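Local coordinates for protein dITP/XTP pyrophosphatase (Staphylococcus aureus, PDB 4BNQ) that probably hydrolyses non-canonical purine nucleoside triphosphates such as XTP, dITP and ITP to monophosphates with magnesium, clearing them from the nucleotide pool, at residues L71-F74 with A75-G78; A96-E99 with K100-K104; E138-D141 with G142-E146. One frame throughout, in Å; residues are numbered along the deposited sequence.

Contact 1. Residues L71-F74 with A75-G78; sequences LEVF and ALNG
The beta hairpin between strands 64-73 and 79-80 turns at Val73 and Gly78. The carbonyl of Val73 takes two backbone hydrogen bonds. Leu76 N gives to Val73 O at 2.8 Å, and Gly78 N gives to the same oxygen at 3.2 Å. The two donors come from opposite faces of the carbonyl plane, so one oxygen grips the chain at two points of the loop. A third, weak bond of 2.7 Å runs from Asn77 N to Phe74 O. This is how the hairpin reverses the chain: after a short 3-10 turn at Phe74 and Ala75, Asn77 takes the left-handed conformation and Gly78 follows at positive phi (98°). With its 6→1 bond and weak 5→2 bond, the pattern is Schellman-like. Val73 also bonds through its backbone to Glu79, the first residue of the return strand. On the side facing helix 94-104, Val73 and Leu76 lie side by side and point the same way. Val73 CG1 stands anti to its backbone nitrogen (chi1 -179°) and meets Leu76 CG at 4.1 Å. Both side chains touch Leu101 of that helix. The Phe74 ring makes a cation-pi contact with Arg112. One residue before the strand ends, Glu72 CG lies 3.9 Å from Gly78 O.

Contact 2. Residues A96-E99 with K100-K104; sequences ANIE and KLLNK
Residues Ala96 to Asn103 form regular alpha helix, with four consecutive i to i+4 hydrogen bonds of 2.8 to 3.1 Å: Lys100 N to Ala96 O, Leu101 N to Asn97 O, Leu102 N to Ile98 O and Asn103 N to Glu99 O. All four N-H groups point almost straight at their acceptors. One turn apart, Ile98 and Leu102 run side by side in the same direction. Ile98 CG2 touches Leu102 CD1 at 3.8 Å. Leu102 CG sits beside its own backbone nitrogen (chi1 -73°), which brings it to 3.4 Å from Ile98 O. The Asn103 amide lies over Glu99 O, with ND2 3.4 Å from that oxygen, but the angle is too poor for a bond. Lys100 is fully extended. Its NZ bonds to Tyr87 O, and the side chain makes a cation-pi contact with the Tyr87 ring. Asn97 is buried, and both ends of its amide are satisfied, OD1 by Ala88 N and ND2 by Ala85 O. It also touches Tyr151, a predicted substrate-binding residue. Helix 94-104 lies against the sheet: Leu101 packs on Leu71 of strand 64-73, Leu102 on Ile139 of strand 126-139, and Ile98 on Ile154 in a loop.

Contact 3. Residues E138-D141 with G142-E146; sequences EIAD and GKYGE
Tyr144 reaches back along an extended loop to Asp141, and a side-chain hydrogen bond joins the two. Tyr144 OH donates a hydrogen bond to Asp141 OD1 at 2.6 Å. The oxygen receives it on its syn lone pair, the side of OD2. OD1 lies at the edge of the ring and in its plane. The carboxylate is nearly coplanar with the ring, the two planes 4° apart. Asp141 OD1 is also 3.3 Å from Tyr144 CE1. The aspartate reaches this place because its CG sits between the backbone nitrogen and the carbonyl carbon (chi1 62°). That torsion also brings OD1 to 3.2 Å from Gly142 N, but the angle is too poor for a hydrogen bond. Elsewhere, Tyr144 O accepts a side-chain hydrogen bond from Thr163 OG1.

The apolar contact is smaller. Ala140 CB approaches the Tyr144 ring obliquely, 4.0 Å from CE1. The same methyl group lies 3.7 Å from Gly142 O.

Backbone bonds tie Ala140 to Ile154 and Tyr144 to Pro153. Gly142, fully extended (phi 174°), and Lys143 span the gap between the two bonded side chains. Lys143 turns away from 138-141 and forms a salt bridge with Glu95.

Asp141 and Tyr144 also touch a crystal neighbour, so their pose may owe something to the lattice. The arrangement is an extended surface loop whose Tyr144 side chain is held to the Asp141 carboxylate. It lies where strand 126-139 leaves the antiparallel sheet, in the connection that leads on to the predicted substrate-binding residues Phe149 to Asp152.

How the contacts relate
The three contacts follow in series along the chain; none nests in or crosses another. Contact 1 closes the hairpin loop between strands 64-73 and 79-80. Contact 2 lies within helix 94-104 and closes no loop. Contact 3 is a side-chain bond across the start of the loop between strands 126-139 and 155-157. Contact 2 touches both others. Beyond its packing on the hairpin, its Leu102 CD2 reaches Ala140 O at 3.6 Å, and its Ile98 CD1 meets Lys143 CE at 3.8 Å. Contacts 1 and 3 start from the same antiparallel sheet, and Leu71 CD2 meets Ile139 CD1 at 4.0 Å across the intervening strand 112-123. The helix thus ties together two strand ends and their loops.

Contact 1. Residues L71-F74 with A75-G78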
loop_
_atom_site.group_PDB
_atom_site.type_symbol
_atom_site.label_atom_id
_atom_site.label_comp_id
_atom_site.label_asym_id
_atom_site.label_seq_id
_atom_site.Cartn_x
_atom_site.Cartn_y
_atom_site.Cartn_z
ATOM N N LEU A 71 -3.527 9.513 13.264
ATOM C CA LEU A 71 -4.520 10.009 12.336
ATOM C C LEU A 71 -4.188 11.455 12.010
ATOM O O LEU A 71 -3.958 12.264 12.911
ATOM C CB LEU A 71 -5.884 9.916 13.007
ATOM C CG LEU A 71 -7.103 10.512 12.330
ATOM C CD1 LEU A 71 -7.385 9.801 11.018
ATOM C CD2 LEU A 71 -8.267 10.338 13.283
ATOM N N GLU A 72 -4.133 11.770 10.725
ATOM C CA GLU A 72 -3.836 13.117 10.262
ATOM C C GLU A 72 -5.067 13.644 9.538
ATOM O O GLU A 72 -5.474 13.091 8.519
ATOM C CB GLU A 72 -2.626 13.105 9.313
ATOM C CG GLU A 72 -1.335 12.621 9.970
ATOM C CD GLU A 72 -0.162 12.553 9.004
ATOM O OE1 GLU A 72 -0.377 12.628 7.766
ATOM O OE2 GLU A 72 0.987 12.417 9.483
ATOM N N VAL A 73 -5.687 14.689 10.074
ATOM C CA VAL A 73 -6.900 15.228 9.452
ATOM C C VAL A 73 -6.603 16.485 8.635
ATOM O O VAL A 73 -6.160 17.490 9.187
ATOM C CB VAL A 73 -7.960 15.591 10.508
ATOM C CG1 VAL A 73 -9.219 16.139 9.825
ATOM C CG2 VAL A 73 -8.280 14.383 11.380
ATOM N N PHE A 74 -6.855 16.428 7.335
ATOM C CA PHE A 74 -6.549 17.539 6.435
ATOM C C PHE A 74 -6.963 18.903 7.016
ATOM O O PHE A 74 -6.117 19.766 7.264
ATOM C CB PHE A 74 -7.204 17.300 5.063
ATOM C CG PHE A 74 -6.797 18.305 4.001
ATOM C CD1 PHE A 74 -7.255 19.624 4.044
ATOM C CD2 PHE A 74 -5.968 17.930 2.953
ATOM C CE1 PHE A 74 -6.877 20.546 3.079
ATOM C CE2 PHE A 74 -5.594 18.849 1.983
ATOM C CZ PHE A 74 -6.052 20.159 2.051
ATOM N N ALA A 75 -8.254 19.077 7.271
ATOM C CA ALA A 75 -8.765 20.352 7.784
ATOM C C ALA A 75 -8.083 20.856 9.061
ATOM O O ALA A 75 -8.237 22.017 9.415
ATOM C CB ALA A 75 -10.278 20.291 7.980
ATOM N N LEU A 76 -7.340 20.000 9.755
ATOM C CA LEU A 76 -6.642 20.444 10.955
ATOM C C LEU A 76 -5.146 20.454 10.720
ATOM O O LEU A 76 -4.374 20.326 11.669
ATOM C CB LEU A 76 -6.969 19.537 12.135
ATOM C CG LEU A 76 -8.449 19.238 12.384
ATOM C CD1 LEU A 76 -8.597 18.335 13.594
ATOM C CD2 LEU A 76 -9.241 20.522 12.584
ATOM N N ASN A 77 -4.759 20.618 9.453
ATOM C CA ASN A 77 -3.373 20.456 8.984
ATOM C C ASN A 77 -2.543 19.376 9.717
ATOM O O ASN A 77 -1.438 19.636 10.205
ATOM C CB ASN A 77 -2.629 21.807 8.864
ATOM C CG ASN A 77 -2.426 22.495 10.202
ATOM O OD1 ASN A 77 -1.360 22.387 10.812
ATOM N ND2 ASN A 77 -3.442 23.225 10.655
ATOM N N GLY A 78 -3.090 18.160 9.775
ATOM C CA GLY A 78 -2.346 17.016 10.264
ATOM C C GLY A 78 -2.588 16.647 11.714
ATOM O O GLY A 78 -1.975 15.706 12.217
#

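Contact 2. Residues A96-E99 with K100-K104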
loop_
_atom_site.group_PDB
_atom_site.type_symbol
_atom_site.label_atom_id
_atom_site.label_comp_id
_atom_site.label_asym_id
_atom_site.label_seq_id
_atom_site.Cartn_x
_atom_site.Cartn_y
_atom_site.Cartn_z
ATOM N N ALA A 96 -12.386 9.819 24.733
ATOM C CA ALA A 96 -12.169 11.265 24.884
ATOM C C ALA A 96 -11.501 11.850 23.642
ATOM O O ALA A 96 -11.828 12.958 23.188
ATOM C CB ALA A 96 -11.335 11.568 26.121
ATOM N N ASN A 97 -10.555 11.104 23.096
ATOM C CA ASN A 97 -9.872 11.528 21.886
ATOM C C ASN A 97 -10.842 11.712 20.726
ATOM O O ASN A 97 -10.734 12.672 19.968
ATOM C CB ASN A 97 -8.780 10.519 21.536
ATOM C CG ASN A 97 -7.677 10.491 22.572
ATOM O OD1 ASN A 97 -7.536 11.439 23.354
ATOM N ND2 ASN A 97 -6.881 9.418 22.584
ATOM N N ILE A 98 -11.797 10.795 20.607
ATOM C CA ILE A 98 -12.776 10.861 19.526
ATOM C C ILE A 98 -13.659 12.090 19.699
ATOM O O ILE A 98 -13.907 12.821 18.738
ATOM C CB ILE A 98 -13.663 9.586 19.462
ATOM C CG1 ILE A 98 -12.832 8.387 19.003
ATOM C CG2 ILE A 98 -14.870 9.809 18.570
ATOM C CD1 ILE A 98 -13.561 7.031 19.132
ATOM N N GLU A 99 -14.125 12.321 20.927
ATOM C CA GLU A 99 -15.024 13.449 21.202
ATOM C C GLU A 99 -14.353 14.770 20.907
ATOM O O GLU A 99 -14.940 15.640 20.262
ATOM C CB GLU A 99 -15.553 13.406 22.638
ATOM C CG GLU A 99 -16.476 12.216 22.914
ATOM C CD GLU A 99 -17.598 12.089 21.889
ATOM O OE1 GLU A 99 -18.089 13.127 21.385
ATOM O OE2 GLU A 99 -18.009 10.947 21.577
ATOM N N LYS A 100 -13.102 14.901 21.332
ATOM C CA LYS A 100 -12.335 16.101 21.005
ATOM C C LYS A 100 -12.214 16.322 19.499
ATOM O O LYS A 100 -12.561 17.388 18.993
ATOM C CB LYS A 100 -10.944 16.056 21.617
ATOM C CG LYS A 100 -10.161 17.322 21.329
ATOM C CD LYS A 100 -8.796 17.279 22.006
ATOM C CE LYS A 100 -7.969 18.499 21.656
ATOM N NZ LYS A 100 -6.669 18.444 22.363
ATOM N N LEU A 101 -11.731 15.312 18.786
ATOM C CA LEU A 101 -11.604 15.414 17.338
ATOM C C LEU A 101 -12.933 15.768 16.681
ATOM O O LEU A 101 -12.984 16.649 15.836
ATOM C CB LEU A 101 -11.051 14.121 16.755
ATOM C CG LEU A 101 -10.842 14.178 15.243
ATOM C CD1 LEU A 101 -10.015 15.380 14.871
ATOM C CD2 LEU A 101 -10.123 12.931 14.813
ATOM N N LEU A 102 -14.013 15.101 17.076
ATOM C CA LEU A 102 -15.319 15.436 16.513
ATOM C C LEU A 102 -15.721 16.896 16.785
ATOM O O LEU A 102 -16.154 17.601 15.865
ATOM C CB LEU A 102 -16.395 14.460 16.993
ATOM C CG LEU A 102 -16.303 13.074 16.361
ATOM C CD1 LEU A 102 -17.360 12.139 16.932
ATOM C CD2 LEU A 102 -16.467 13.213 14.860
ATOM N N ASN A 103 -15.569 17.345 18.034
ATOM C CA ASN A 103 -15.906 18.723 18.407
ATOM C C ASN A 103 -15.150 19.728 17.568
ATOM O O ASN A 103 -15.733 20.688 17.060
ATOM C CB ASN A 103 -15.609 18.995 19.886
ATOM C CG ASN A 103 -16.629 18.367 20.813
ATOM O OD1 ASN A 103 -17.731 18.022 20.389
ATOM N ND2 ASN A 103 -16.272 18.228 22.094
ATOM N N LYS A 104 -13.852 19.490 17.409
ATOM C CA LYS A 104 -13.015 20.371 16.603
ATOM C C LYS A 104 -13.397 20.417 15.124
ATOM O O LYS A 104 -13.083 21.380 14.441
ATOM C CB LYS A 104 -11.540 20.018 16.778
ATOM C CG LYS A 104 -11.000 20.348 18.156
ATOM C CD LYS A 104 -9.516 20.721 18.093
ATOM C CE LYS A 104 -9.216 21.591 16.876
ATOM N NZ LYS A 104 -7.853 22.201 16.903
#

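Contact 3. Residues E138-D141 with G142-E146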
loop_
_atom_site.group_PDB
_atom_site.type_symbol
_atom_site.label_atom_id
_atom_site.label_comp_id
_atom_site.label_asym_id
_atom_site.label_seq_id
_atom_site.Cartn_x
_atom_site.Cartn_y
_atom_site.Cartn_z
ATOM N N GLU A 138 -12.297 9.475 5.496
ATOM C CA GLU A 138 -12.927 10.722 5.877
ATOM C C GLU A 138 -13.340 10.536 7.301
ATOM O O GLU A 138 -13.537 9.396 7.737
ATOM C CB GLU A 138 -14.170 10.979 5.018
ATOM C CG GLU A 138 -13.860 11.200 3.543
ATOM C CD GLU A 138 -15.107 11.413 2.693
ATOM O OE1 GLU A 138 -16.140 10.764 2.977
ATOM O OE2 GLU A 138 -15.052 12.223 1.736
ATOM N N ILE A 139 -13.471 11.639 8.032
ATOM C CA ILE A 139 -13.939 11.546 9.401
ATOM C C ILE A 139 -15.455 11.598 9.332
ATOM O O ILE A 139 -16.020 12.535 8.765
ATOM C CB ILE A 139 -13.413 12.697 10.266
ATOM C CG1 ILE A 139 -11.882 12.722 10.242
ATOM C CG2 ILE A 139 -13.969 12.601 11.699
ATOM C CD1 ILE A 139 -11.228 11.463 10.786
ATOM N N ALA A 140 -16.123 10.588 9.889
ATOM C CA ALA A 140 -17.588 10.552 9.844
ATOM C C ALA A 140 -18.188 11.578 10.797
ATOM O O ALA A 140 -17.466 12.292 11.507
ATOM C CB ALA A 140 -18.101 9.168 10.173
ATOM N N ASP A 141 -19.513 11.633 10.827
ATOM C CA ASP A 141 -20.195 12.581 11.703
ATOM C C ASP A 141 -20.513 11.960 13.065
ATOM O O ASP A 141 -21.261 12.524 13.852
ATOM C CB ASP A 141 -21.479 13.099 11.044
ATOM C CG ASP A 141 -22.478 12.002 10.780
ATOM O OD1 ASP A 141 -22.162 10.827 11.039
ATOM O OD2 ASP A 141 -23.593 12.300 10.303
ATOM N N GLY A 142 -19.939 10.798 13.353
ATOM C CA GLY A 142 -20.247 10.124 14.604
ATOM C C GLY A 142 -19.602 8.759 14.657
ATOM O O GLY A 142 -18.823 8.407 13.768
ATOM N N LYS A 143 -19.905 7.985 15.693
ATOM C CA LYS A 143 -19.251 6.690 15.856
ATOM C C LYS A 143 -20.111 5.590 15.251
ATOM O O LYS A 143 -21.290 5.459 15.595
ATOM C CB LYS A 143 -18.984 6.424 17.340
ATOM C CG LYS A 143 -18.182 7.539 18.019
ATOM C CD LYS A 143 -17.940 7.238 19.465
ATOM C CE LYS A 143 -17.164 5.955 19.615
ATOM N NZ LYS A 143 -17.092 5.542 21.047
ATOM N N TYR A 144 -19.537 4.816 14.332
ATOM C CA TYR A 144 -20.279 3.717 13.702
ATOM C C TYR A 144 -19.513 2.409 13.839
ATOM O O TYR A 144 -18.322 2.353 13.525
ATOM C CB TYR A 144 -20.518 3.989 12.209
ATOM C CG TYR A 144 -21.319 5.233 11.866
ATOM C CD1 TYR A 144 -20.747 6.498 11.931
ATOM C CD2 TYR A 144 -22.633 5.141 11.440
ATOM C CE1 TYR A 144 -21.473 7.643 11.608
ATOM C CE2 TYR A 144 -23.367 6.281 11.110
ATOM C CZ TYR A 144 -22.779 7.525 11.191
ATOM O OH TYR A 144 -23.502 8.657 10.863
ATOM N N GLY A 145 -20.187 1.350 14.277
ATOM C CA GLY A 145 -19.517 0.075 14.509
ATOM C C GLY A 145 -18.852 0.064 15.867
ATOM O O GLY A 145 -18.814 1.097 16.545
ATOM N N GLU A 146 -18.325 -1.084 16.282
ATOM C CA GLU A 146 -17.678 -1.160 17.591
ATOM C C GLU A 146 -16.479 -2.111 17.622
ATOM O O GLU A 146 -15.954 -2.387 18.682
ATOM C CB GLU A 146 -18.693 -1.571 18.658
ATOM C CG GLU A 146 -19.138 -3.005 18.505
ATOM C CD GLU A 146 -20.224 -3.401 19.480
ATOM O OE1 GLU A 146 -20.065 -3.171 20.700
ATOM O OE2 GLU A 146 -21.238 -3.965 19.025
#